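THB11 (Chlamydomonas reinhardtii, PDB 6TD7) binds heme and probably oxygen through this globin domain, one part of a longer algal protein, and has been linked to nitrite reduction. Local coordinates at residues Met99-Glu103 against Val119-Leu124; Phe90-Asp96 against Tyr126-Phe131; Lys26-Leu30 against Ala105-Leu109. All coordinates share one frame. Residues are numbered along the deposited sequence.

Interaction 1 (Met99-Glu103 against Val119-Leu124); sequences MKYFE and VMRRML. With HEM (protoporphyrin IX containing Fe), chain B.
Antiparallel helix pairs can be held together by flexible thioether side chains packed on each other and on a ring. Residues 99-103 lie within one regular α-helix (phi near -65°, psi near -40°); Val119-Met123 are helical too. The axes of the two short segments pass 11.1 Å apart at a crossing angle of 155°, with Glu103 CA 7.3 Å from Met120 CA. Met99, in an m,t,m rotamer, points its CB sideways but brings CG to 3.6 Å from Met123 SD and 3.8 Å from Met120 CE; its carbonyl O is 3.6 Å from the same Met120 CE. This is the G/H pairing of the two-over-two truncated globin fold, helix 92-108 running against helix 113-123. Phe102 points toward the partner helix with chi1 at t. Met123 (t,t,m) places CE over one face of its ring, 3.8 Å from the centroid and 14° off the normal, a CH-pi contact; Met123 SD also reaches the heme, 3.9 Å from its atom CAC. Met120 (m,m,m) holds SD obliquely, 5.3 Å from the Phe102 centroid, as a Met-aromatic partner, while Val119 CG1 is 4.0 Å from Phe102 CE1. At Glu103, CB comes 4.3 Å from Met120 SD.

Interaction 2 (Phe90-Asp96 against Tyr126-Phe131); sequences FSPEDFD and YKDAIF. With HEM (protoporphyrin IX containing Fe), chain B.
How a helix start can be fixed, packed and fitted to a cofactor at once is illustrated by residues 90-96 against 126-131. Phe90 and Ser91 are extended, the helix begins at Pro92, and residues 126-131 are helical; the axes of helical segments 92-96 and 126-131 approach to 10.4 Å at a crossing angle of 148°, roughly antiparallel. Phe95 CA lies 6.8 Å from Lys127 CA, and Pro92 CA 6.9 Å from Phe131 CA. Ser91 is the N-cap of a capping box: Ser91 N donates to Asp94 OD2 (3.0 Å), and Asp94 N weakly to Ser91 OG (3.4 Å). Across the helices, the fully extended Lys127 (all t) forms a salt bridge from NZ to Asp96 OD1 at 2.8 Å, its CE passing 3.7 Å from Pro92 CB. In the truncated globin fold this joins the start of helix G to helix 125-131, beside the proximal side of the heme. Apolar packing fills the rest. Pro92 CD sits over the face of the Phe131 ring (chi1 m), 4.0 Å from its centroid, a CH-pi contact, and Phe95 CB is 3.5 Å from Phe131 CE2. Phe95, with chi1 at t, points at the opposing helix, CE1 3.2 Å from Ile130 CD1 and CD2 3.5 Å from Lys127 CB. Phe90 CE2 meets Phe131 CZ at 3.7 Å. The heme is met as well: Phe95 CE1 to heme C2C at 3.2 Å, Asp94 O to heme CBB at 3.3 Å, and Phe90 CZ to heme C3B at 3.5 Å. Ile130 also touches His81, the axial ligand of the iron.

Interaction 3 (Lys26-Leu30 against Ala105-Leu109); sequences KVVEL and AMTEL
Small residues let helices come close, and Ala105 demonstrates it: its CA lies only 5.2 Å from Val27 CA. Both backbones are helical, Lys26-Leu30 throughout and Ala105-Glu108 likewise. Ala105 points its CB toward the partner, 3.5 Å from Val27 O and 3.9 Å from Leu30 CG. Met106 CB points away, yet Met106 CG lies 3.8 Å from Val27 CG1. Here helix 21-36 of one layer of the two-over-two globin sandwich packs on helix 92-108 of the other, the B and G helices, away from the heme. At Glu108, OE1 lies 3.4 Å from Leu30 CD2 (Leu30 rotamer t,p), while OE2 forms a salt bridge with Lys34, one turn further along helix 21-36. Leu109 (m,t) sets CD1 against the partner backbone, 3.3 Å from Val27 N and 3.4 Å from Lys26 C, and against the Val27 side chain, 3.4 Å from CG2. Lys26 CB is 3.8 Å from Leu109 CD1, while its NZ forms a salt bridge with Asp22.

In the fold
Read from the N terminus, the chain reaches residues 26-30 on helix 21-36 first, and interaction 3 closes the longest loop, spanning helices 42-45, 50-64 and 77-88 before the chain returns along helix 92-108. Interaction 2 starts at Phe90, inside that loop, and closes only at the last helix, 125-131, so interactions 2 and 3 cross; interaction 1 crosses interaction 3 but nests within interaction 2. All three share helix 92-108, which ties helix 21-36 to helices 113-123 and 125-131. Interactions 1 and 3 touch where Met120 and Val119 meet Met106 and where Phe102 meets Val27, whereas interactions 2 and 3 lie on opposite sides of the chain's centre; interactions 1 and 2 both reach the heme.

Interaction 1 (Met99-Glu103 against Val119-Leu124)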
loop_
_atom_site.group_PDB
_atom_site.type_symbol
_atom_site.label_atom_id
_atom_site.label_comp_id
_atom_site.label_asym_id
_atom_site.label_seq_id
_atom_site.Cartn_x
_atom_site.Cartn_y
_atom_site.Cartn_z
ATOM N N MET A 99 -6.543 0.489 1.161
ATOM C CA MET A 99 -6.144 0.302 2.554
ATOM C C MET A 99 -6.987 -0.772 3.233
ATOM O O MET A 99 -6.470 -1.557 4.037
ATOM C CB MET A 99 -6.217 1.634 3.305
ATOM C CG MET A 99 -4.905 2.419 3.196
ATOM S SD MET A 99 -4.884 4.056 3.969
ATOM C CE MET A 99 -6.466 4.722 3.456
ATOM N N LYS A 100 -8.285 -0.834 2.917
ATOM C CA LYS A 100 -9.117 -1.929 3.405
ATOM C C LYS A 100 -8.527 -3.276 3.005
ATOM O O LYS A 100 -8.432 -4.198 3.823
ATOM C CB LYS A 100 -10.543 -1.779 2.861
ATOM C CG LYS A 100 -11.531 -2.876 3.277
ATOM C CD LYS A 100 -12.250 -3.491 2.068
ATOM C CE LYS A 100 -13.738 -3.708 2.329
ATOM N NZ LYS A 100 -14.156 -5.111 2.064
ATOM N N TYR A 101 -8.108 -3.403 1.743
ATOM C CA TYR A 101 -7.608 -4.680 1.250
ATOM C C TYR A 101 -6.261 -5.045 1.866
ATOM O O TYR A 101 -5.987 -6.230 2.091
ATOM C CB TYR A 101 -7.497 -4.638 -0.272
ATOM C CG TYR A 101 -8.823 -4.709 -0.983
ATOM C CD1 TYR A 101 -9.832 -5.543 -0.526
ATOM C CD2 TYR A 101 -9.065 -3.945 -2.114
ATOM C CE1 TYR A 101 -11.042 -5.615 -1.176
ATOM C CE2 TYR A 101 -10.273 -4.011 -2.772
ATOM C CZ TYR A 101 -11.259 -4.848 -2.298
ATOM O OH TYR A 101 -12.469 -4.922 -2.942
ATOM N N PHE A 102 -5.408 -4.059 2.133
ATOM C CA PHE A 102 -4.150 -4.361 2.807
ATOM C C PHE A 102 -4.414 -4.851 4.221
ATOM O O PHE A 102 -3.781 -5.804 4.690
ATOM C CB PHE A 102 -3.253 -3.128 2.820
ATOM C CG PHE A 102 -1.819 -3.430 3.118
ATOM C CD1 PHE A 102 -1.372 -3.499 4.426
ATOM C CD2 PHE A 102 -0.919 -3.651 2.088
ATOM C CE1 PHE A 102 -0.056 -3.781 4.700
ATOM C CE2 PHE A 102 0.401 -3.929 2.356
ATOM C CZ PHE A 102 0.833 -3.997 3.666
ATOM N N GLU A 103 -5.369 -4.219 4.906
ATOM C CA GLU A 103 -5.755 -4.658 6.240
ATOM C C GLU A 103 -6.380 -6.047 6.213
ATOM O O GLU A 103 -6.116 -6.875 7.093
ATOM C CB GLU A 103 -6.727 -3.643 6.844
ATOM C CG GLU A 103 -7.216 -3.974 8.238
ATOM C CD GLU A 103 -8.367 -3.082 8.666
ATOM O OE1 GLU A 103 -8.348 -2.592 9.813
ATOM O OE2 GLU A 103 -9.288 -2.865 7.850
ATOM N N VAL A 119 0.595 -0.833 11.677
ATOM C CA VAL A 119 0.960 -0.747 10.265
ATOM C C VAL A 119 0.067 0.253 9.536
ATOM O O VAL A 119 0.550 1.091 8.764
ATOM C CB VAL A 119 0.885 -2.140 9.612
ATOM C CG1 VAL A 119 1.065 -2.060 8.098
ATOM C CG2 VAL A 119 1.924 -3.053 10.223
ATOM N N MET A 120 -1.246 0.176 9.751
ATOM C CA MET A 120 -2.135 1.082 9.026
ATOM C C MET A 120 -1.923 2.536 9.445
ATOM O O MET A 120 -2.109 3.441 8.623
ATOM C CB MET A 120 -3.598 0.680 9.220
ATOM C CG MET A 120 -3.947 -0.708 8.693
ATOM S SD MET A 120 -3.231 -1.100 7.084
ATOM C CE MET A 120 -4.049 0.123 6.061
ATOM N N ARG A 121 -1.533 2.793 10.697
ATOM C CA ARG A 121 -1.251 4.169 11.097
ATOM C C ARG A 121 -0.023 4.717 10.380
ATOM O O ARG A 121 0.038 5.914 10.082
ATOM C CB ARG A 121 -1.069 4.266 12.612
ATOM C CG ARG A 121 -2.381 4.424 13.371
ATOM C CD ARG A 121 -2.172 4.725 14.861
ATOM N NE ARG A 121 -1.422 3.663 15.519
ATOM C CZ ARG A 121 -1.963 2.567 16.044
ATOM N NH1 ARG A 121 -3.276 2.370 16.003
ATOM N NH2 ARG A 121 -1.180 1.660 16.606
ATOM N N ARG A 122 0.958 3.860 10.090
ATOM C CA ARG A 122 2.123 4.301 9.336
ATOM C C ARG A 122 1.769 4.616 7.889
ATOM O O ARG A 122 2.396 5.481 7.267
ATOM C CB ARG A 122 3.200 3.224 9.368
ATOM C CG ARG A 122 4.296 3.466 10.364
ATOM C CD ARG A 122 5.477 2.560 10.075
ATOM N NE ARG A 122 6.723 3.312 10.075
ATOM C CZ ARG A 122 7.929 2.760 10.053
ATOM N NH1 ARG A 122 8.058 1.437 10.032
ATOM N NH2 ARG A 122 9.003 3.538 10.061
ATOM N N MET A 123 0.769 3.922 7.350
ATOM C CA MET A 123 0.384 4.083 5.957
ATOM C C MET A 123 -0.572 5.250 5.759
ATOM O O MET A 123 -0.618 5.828 4.668
ATOM C CB MET A 123 -0.273 2.797 5.461
ATOM C CG MET A 123 -0.543 2.777 3.977
ATOM S SD MET A 123 -1.446 1.301 3.481
ATOM C CE MET A 123 -0.324 0.009 4.007
ATOM N N LEU A 124 -1.333 5.601 6.794
ATOM C CA LEU A 124 -2.384 6.597 6.630
ATOM C C LEU A 124 -1.879 7.924 6.083
ATOM O O LEU A 124 -2.541 8.483 5.193
ATOM C CB LEU A 124 -3.103 6.813 7.967
ATOM C CG LEU A 124 -4.140 7.937 7.979
ATOM C CD1 LEU A 124 -5.159 7.747 6.868
ATOM C CD2 LEU A 124 -4.828 7.995 9.337
HETATM C CHA HEM B . 2.842 2.951 -7.420
HETATM C CHB HEM B . -1.891 2.300 -8.415
HETATM C CHC HEM B . -2.969 1.834 -3.700
HETATM C CHD HEM B . 1.695 2.947 -2.654
HETATM C C1A HEM B . 1.662 2.781 -8.124
HETATM C C2A HEM B . 1.477 2.712 -9.566
HETATM C C3A HEM B . 0.174 2.532 -9.806
HETATM C C4A HEM B . -0.526 2.478 -8.546
HETATM C CMA HEM B . -0.499 2.392 -11.187
HETATM C CAA HEM B . 2.561 2.797 -10.667
HETATM C CBA HEM B . 3.390 4.066 -10.568
HETATM C CGA HEM B . 4.577 3.954 -11.496
HETATM O O1A HEM B . 5.186 5.014 -11.794
HETATM O O2A HEM B . 4.917 2.823 -11.935
HETATM C C1B HEM B . -2.577 2.061 -7.241
HETATM C C2B HEM B . -3.971 1.683 -7.139
HETATM C C3B HEM B . -4.283 1.561 -5.845
HETATM C C4B HEM B . -3.094 1.850 -5.071
HETATM C CMB HEM B . -4.933 1.473 -8.328
HETATM C CAB HEM B . -5.676 1.166 -5.305
HETATM C CBB HEM B . -6.018 1.346 -4.027
HETATM C C1C HEM B . -1.782 2.077 -3.041
HETATM C C2C HEM B . -1.628 1.986 -1.615
HETATM C C3C HEM B . -0.372 2.302 -1.310
HETATM C C4C HEM B . 0.360 2.582 -2.536
HETATM C CMC HEM B . -2.750 1.624 -0.618
HETATM C CAC HEM B . 0.168 2.319 0.131
HETATM C CBC HEM B . 1.066 3.238 0.485
HETATM C C1D HEM B . 2.417 2.950 -3.838
HETATM C C2D HEM B . 3.859 2.965 -3.960
HETATM C C3D HEM B . 4.168 2.975 -5.264
HETATM C C4D HEM B . 2.943 2.946 -6.034
HETATM C CMD HEM B . 4.843 2.978 -2.771
HETATM C CAD HEM B . 5.577 2.954 -5.881
HETATM C CBD HEM B . 6.216 4.324 -5.999
HETATM C CGD HEM B . 7.612 4.015 -6.468
HETATM O O1D HEM B . 8.539 3.979 -5.617
HETATM O O2D HEM B . 7.783 3.769 -7.690
HETATM N NA HEM B . 0.413 2.636 -7.541
HETATM N NB HEM B . -2.070 2.150 -5.957
HETATM N NC HEM B . -0.546 2.433 -3.580
HETATM N ND HEM B . 1.898 2.939 -5.123
HETATM FE FE HEM B . -0.029 2.526 -5.533
#

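Interaction 2 (Phe90-Asp96 against Tyr126-Phe131)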
loop_
_atom_site.group_PDB
_atom_site.type_symbol
_atom_site.label_atom_id
_atom_site.label_comp_id
_atom_site.label_asym_id
_atom_site.label_seq_id
_atom_site.Cartn_x
_atom_site.Cartn_y
_atom_site.Cartn_z
ATOM N N PHE A 90 -8.506 8.407 -10.347
ATOM C CA PHE A 90 -8.107 7.803 -9.077
ATOM C C PHE A 90 -8.347 8.782 -7.935
ATOM O O PHE A 90 -7.849 9.911 -7.957
ATOM C CB PHE A 90 -6.631 7.406 -9.146
ATOM C CG PHE A 90 -6.156 6.556 -7.996
ATOM C CD1 PHE A 90 -6.743 5.329 -7.731
ATOM C CD2 PHE A 90 -5.085 6.963 -7.213
ATOM C CE1 PHE A 90 -6.295 4.544 -6.691
ATOM C CE2 PHE A 90 -4.626 6.177 -6.173
ATOM C CZ PHE A 90 -5.231 4.965 -5.913
ATOM N N SER A 91 -9.104 8.340 -6.940
ATOM C CA SER A 91 -9.688 9.212 -5.933
ATOM C C SER A 91 -9.346 8.749 -4.530
ATOM O O SER A 91 -8.948 7.599 -4.319
ATOM C CB SER A 91 -11.218 9.256 -6.090
ATOM O OG SER A 91 -11.781 7.992 -5.781
ATOM N N PRO A 92 -9.498 9.629 -3.537
ATOM C CA PRO A 92 -9.298 9.196 -2.146
ATOM C C PRO A 92 -10.127 7.981 -1.768
ATOM O O PRO A 92 -9.679 7.148 -0.969
ATOM C CB PRO A 92 -9.712 10.436 -1.341
ATOM C CG PRO A 92 -9.457 11.575 -2.257
ATOM C CD PRO A 92 -9.747 11.078 -3.642
ATOM N N GLU A 93 -11.332 7.858 -2.324
ATOM C CA GLU A 93 -12.164 6.701 -2.023
ATOM C C GLU A 93 -11.570 5.416 -2.587
ATOM O O GLU A 93 -11.726 4.353 -1.977
ATOM C CB GLU A 93 -13.576 6.932 -2.554
ATOM C CG GLU A 93 -14.293 8.080 -1.863
ATOM C CD GLU A 93 -14.271 9.363 -2.673
ATOM O OE1 GLU A 93 -15.325 10.029 -2.744
ATOM O OE2 GLU A 93 -13.212 9.701 -3.249
ATOM N N ASP A 94 -10.879 5.482 -3.730
ATOM C CA ASP A 94 -10.188 4.296 -4.231
ATOM C C ASP A 94 -9.029 3.919 -3.311
ATOM O O ASP A 94 -8.794 2.735 -3.050
ATOM C CB ASP A 94 -9.683 4.528 -5.658
ATOM C CG ASP A 94 -10.806 4.821 -6.640
ATOM O OD1 ASP A 94 -11.825 4.096 -6.623
ATOM O OD2 ASP A 94 -10.660 5.774 -7.436
ATOM N N PHE A 95 -8.316 4.919 -2.787
ATOM C CA PHE A 95 -7.228 4.633 -1.860
ATOM C C PHE A 95 -7.747 3.990 -0.578
ATOM O O PHE A 95 -7.105 3.087 -0.026
ATOM C CB PHE A 95 -6.450 5.912 -1.542
ATOM C CG PHE A 95 -5.104 5.657 -0.917
ATOM C CD1 PHE A 95 -4.060 5.157 -1.676
ATOM C CD2 PHE A 95 -4.884 5.907 0.425
ATOM C CE1 PHE A 95 -2.822 4.911 -1.108
ATOM C CE2 PHE A 95 -3.644 5.664 0.997
ATOM C CZ PHE A 95 -2.616 5.166 0.230
ATOM N N ASP A 96 -8.904 4.441 -0.082
ATOM C CA ASP A 96 -9.509 3.797 1.081
ATOM C C ASP A 96 -9.713 2.307 0.832
ATOM O O ASP A 96 -9.420 1.470 1.691
ATOM C CB ASP A 96 -10.850 4.453 1.422
ATOM C CG ASP A 96 -10.709 5.858 1.987
ATOM O OD1 ASP A 96 -9.614 6.237 2.460
ATOM O OD2 ASP A 96 -11.729 6.579 1.976
ATOM N N TYR A 126 0.002 8.607 3.862
ATOM C CA TYR A 126 0.259 8.582 2.424
ATOM C C TYR A 126 -1.004 8.737 1.605
ATOM O O TYR A 126 -0.905 8.967 0.394
ATOM C CB TYR A 126 1.044 7.318 2.077
ATOM C CG TYR A 126 2.432 7.550 2.584
ATOM C CD1 TYR A 126 3.341 8.270 1.830
ATOM C CD2 TYR A 126 2.792 7.172 3.868
ATOM C CE1 TYR A 126 4.590 8.551 2.312
ATOM C CE2 TYR A 126 4.044 7.450 4.361
ATOM C CZ TYR A 126 4.938 8.141 3.576
ATOM O OH TYR A 126 6.190 8.432 4.048
ATOM N N LYS A 127 -2.176 8.695 2.235
ATOM C CA LYS A 127 -3.381 9.132 1.545
ATOM C C LYS A 127 -3.315 10.626 1.248
ATOM O O LYS A 127 -3.471 11.046 0.098
ATOM C CB LYS A 127 -4.617 8.800 2.374
ATOM C CG LYS A 127 -5.903 9.219 1.706
ATOM C CD LYS A 127 -7.097 8.920 2.589
ATOM C CE LYS A 127 -8.376 9.407 1.945
ATOM N NZ LYS A 127 -9.561 9.038 2.764
ATOM N N ASP A 128 -3.068 11.446 2.276
ATOM C CA ASP A 128 -2.900 12.880 2.059
ATOM C C ASP A 128 -1.738 13.175 1.112
ATOM O O ASP A 128 -1.798 14.120 0.318
ATOM C CB ASP A 128 -2.683 13.586 3.400
ATOM C CG ASP A 128 -3.976 13.796 4.172
ATOM O OD1 ASP A 128 -5.067 13.553 3.613
ATOM O OD2 ASP A 128 -3.893 14.221 5.341
ATOM N N ALA A 129 -0.664 12.383 1.187
ATOM C CA ALA A 129 0.469 12.610 0.299
ATOM C C ALA A 129 0.066 12.443 -1.160
ATOM O O ALA A 129 0.450 13.249 -2.016
ATOM C CB ALA A 129 1.614 11.657 0.641
ATOM N N ILE A 130 -0.714 11.405 -1.463
ATOM C CA ILE A 130 -1.062 11.115 -2.850
ATOM C C ILE A 130 -1.973 12.196 -3.425
ATOM O O ILE A 130 -1.825 12.588 -4.589
ATOM C CB ILE A 130 -1.706 9.719 -2.952
ATOM C CG1 ILE A 130 -0.628 8.639 -2.826
ATOM C CG2 ILE A 130 -2.462 9.581 -4.261
ATOM C CD1 ILE A 130 -1.168 7.248 -2.628
ATOM N N PHE A 131 -2.924 12.696 -2.636
ATOM C CA PHE A 131 -4.025 13.485 -3.178
ATOM C C PHE A 131 -3.954 14.972 -2.866
ATOM O O PHE A 131 -4.831 15.721 -3.312
ATOM C CB PHE A 131 -5.360 12.911 -2.677
ATOM C CG PHE A 131 -5.614 11.517 -3.155
ATOM C CD1 PHE A 131 -5.984 11.284 -4.471
ATOM C CD2 PHE A 131 -5.447 10.434 -2.310
ATOM C CE1 PHE A 131 -6.198 9.996 -4.927
ATOM C CE2 PHE A 131 -5.660 9.147 -2.762
ATOM C CZ PHE A 131 -6.035 8.928 -4.071
HETATM C CHA HEM B . 2.842 2.951 -7.420
HETATM C CHB HEM B . -1.891 2.300 -8.415
HETATM C CHC HEM B . -2.969 1.834 -3.700
HETATM C CHD HEM B . 1.695 2.947 -2.654
HETATM C C1A HEM B . 1.662 2.781 -8.124
HETATM C C2A HEM B . 1.477 2.712 -9.566
HETATM C C3A HEM B . 0.174 2.532 -9.806
HETATM C C4A HEM B . -0.526 2.478 -8.546
HETATM C CMA HEM B . -0.499 2.392 -11.187
HETATM C CAA HEM B . 2.561 2.797 -10.667
HETATM C CBA HEM B . 3.390 4.066 -10.568
HETATM C CGA HEM B . 4.577 3.954 -11.496
HETATM O O1A HEM B . 5.186 5.014 -11.794
HETATM O O2A HEM B . 4.917 2.823 -11.935
HETATM C C1B HEM B . -2.577 2.061 -7.241
HETATM C C2B HEM B . -3.971 1.683 -7.139
HETATM C C3B HEM B . -4.283 1.561 -5.845
HETATM C C4B HEM B . -3.094 1.850 -5.071
HETATM C CMB HEM B . -4.933 1.473 -8.328
HETATM C CAB HEM B . -5.676 1.166 -5.305
HETATM C CBB HEM B . -6.018 1.346 -4.027
HETATM C C1C HEM B . -1.782 2.077 -3.041
HETATM C C2C HEM B . -1.628 1.986 -1.615
HETATM C C3C HEM B . -0.372 2.302 -1.310
HETATM C C4C HEM B . 0.360 2.582 -2.536
HETATM C CMC HEM B . -2.750 1.624 -0.618
HETATM C CAC HEM B . 0.168 2.319 0.131
HETATM C CBC HEM B . 1.066 3.238 0.485
HETATM C C1D HEM B . 2.417 2.950 -3.838
HETATM C C2D HEM B . 3.859 2.965 -3.960
HETATM C C3D HEM B . 4.168 2.975 -5.264
HETATM C C4D HEM B . 2.943 2.946 -6.034
HETATM C CMD HEM B . 4.843 2.978 -2.771
HETATM C CAD HEM B . 5.577 2.954 -5.881
HETATM C CBD HEM B . 6.216 4.324 -5.999
HETATM C CGD HEM B . 7.612 4.015 -6.468
HETATM O O1D HEM B . 8.539 3.979 -5.617
HETATM O O2D HEM B . 7.783 3.769 -7.690
HETATM N NA HEM B . 0.413 2.636 -7.541
HETATM N NB HEM B . -2.070 2.150 -5.957
HETATM N NC HEM B . -0.546 2.433 -3.580
HETATM N ND HEM B . 1.898 2.939 -5.123
HETATM FE FE HEM B . -0.029 2.526 -5.533
#

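Interaction 3 (Lys26-Leu30 against Ala105-Leu109)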
loop_
_atom_site.group_PDB
_atom_site.type_symbol
_atom_site.label_atom_id
_atom_site.label_comp_id
_atom_site.label_asym_id
_atom_site.label_seq_id
_atom_site.Cartn_x
_atom_site.Cartn_y
_atom_site.Cartn_z
ATOM N N LYS A 26 3.418 -12.802 1.649
ATOM C CA LYS A 26 2.067 -13.296 1.401
ATOM C C LYS A 26 1.016 -12.215 1.625
ATOM O O LYS A 26 -0.009 -12.203 0.931
ATOM C CB LYS A 26 1.815 -14.522 2.281
ATOM C CG LYS A 26 2.643 -15.720 1.830
ATOM C CD LYS A 26 2.617 -16.896 2.780
ATOM C CE LYS A 26 3.414 -18.056 2.170
ATOM N NZ LYS A 26 3.850 -19.089 3.154
ATOM N N VAL A 27 1.249 -11.296 2.564
ATOM C CA VAL A 27 0.350 -10.153 2.731
ATOM C C VAL A 27 0.290 -9.337 1.444
ATOM O O VAL A 27 -0.795 -9.016 0.941
ATOM C CB VAL A 27 0.804 -9.285 3.919
ATOM C CG1 VAL A 27 0.099 -7.934 3.899
ATOM C CG2 VAL A 27 0.548 -9.996 5.241
ATOM N N VAL A 28 1.455 -8.976 0.899
ATOM C CA VAL A 28 1.487 -8.149 -0.305
ATOM C C VAL A 28 0.839 -8.878 -1.475
ATOM O O VAL A 28 0.117 -8.276 -2.278
ATOM C CB VAL A 28 2.933 -7.740 -0.641
ATOM C CG1 VAL A 28 2.966 -6.911 -1.930
ATOM C CG2 VAL A 28 3.541 -6.972 0.506
ATOM N N GLU A 29 1.088 -10.182 -1.602
ATOM C CA GLU A 29 0.518 -10.916 -2.730
ATOM C C GLU A 29 -0.998 -11.000 -2.617
ATOM O O GLU A 29 -1.710 -10.872 -3.619
ATOM C CB GLU A 29 1.141 -12.309 -2.821
ATOM C CG GLU A 29 2.582 -12.284 -3.313
ATOM C CD GLU A 29 3.298 -13.615 -3.162
ATOM O OE1 GLU A 29 2.765 -14.520 -2.487
ATOM O OE2 GLU A 29 4.408 -13.750 -3.720
ATOM N N LEU A 30 -1.510 -11.209 -1.403
ATOM C CA LEU A 30 -2.956 -11.214 -1.203
ATOM C C LEU A 30 -3.543 -9.827 -1.430
ATOM O O LEU A 30 -4.606 -9.688 -2.048
ATOM C CB LEU A 30 -3.248 -11.720 0.205
ATOM C CG LEU A 30 -4.680 -11.906 0.685
ATOM C CD1 LEU A 30 -5.491 -12.703 -0.317
ATOM C CD2 LEU A 30 -4.629 -12.600 2.046
ATOM N N ALA A 105 -5.763 -8.405 4.049
ATOM C CA ALA A 105 -4.677 -9.348 3.814
ATOM C C ALA A 105 -3.941 -9.681 5.105
ATOM O O ALA A 105 -3.633 -10.848 5.366
ATOM C CB ALA A 105 -3.708 -8.780 2.776
ATOM N N MET A 106 -3.649 -8.671 5.928
ATOM C CA MET A 106 -3.002 -8.943 7.209
ATOM C C MET A 106 -3.908 -9.766 8.116
ATOM O O MET A 106 -3.446 -10.692 8.794
ATOM C CB MET A 106 -2.606 -7.635 7.895
ATOM C CG MET A 106 -1.356 -6.977 7.323
ATOM S SD MET A 106 -0.825 -5.555 8.295
ATOM C CE MET A 106 -2.223 -4.471 8.055
ATOM N N THR A 107 -5.204 -9.449 8.144
ATOM C CA THR A 107 -6.132 -10.214 8.972
ATOM C C THR A 107 -6.169 -11.675 8.541
ATOM O O THR A 107 -6.105 -12.589 9.371
ATOM C CB THR A 107 -7.537 -9.609 8.891
ATOM O OG1 THR A 107 -7.517 -8.245 9.333
ATOM C CG2 THR A 107 -8.518 -10.412 9.743
ATOM N N GLU A 108 -6.287 -11.910 7.232
ATOM C CA GLU A 108 -6.455 -13.262 6.717
ATOM C C GLU A 108 -5.218 -14.123 6.908
ATOM O O GLU A 108 -5.328 -15.353 6.866
ATOM C CB GLU A 108 -6.839 -13.196 5.239
ATOM C CG GLU A 108 -8.281 -12.772 5.039
ATOM C CD GLU A 108 -8.574 -12.252 3.650
ATOM O OE1 GLU A 108 -8.015 -12.783 2.664
ATOM O OE2 GLU A 108 -9.374 -11.299 3.550
ATOM N N LEU A 109 -4.053 -13.523 7.128
ATOM C CA LEU A 109 -2.834 -14.275 7.392
ATOM C C LEU A 109 -2.528 -14.396 8.880
ATOM O O LEU A 109 -1.500 -14.977 9.242
ATOM C CB LEU A 109 -1.658 -13.634 6.648
ATOM C CG LEU A 109 -1.717 -13.957 5.150
ATOM C CD1 LEU A 109 -1.005 -12.924 4.302
ATOM C CD2 LEU A 109 -1.135 -15.347 4.893
#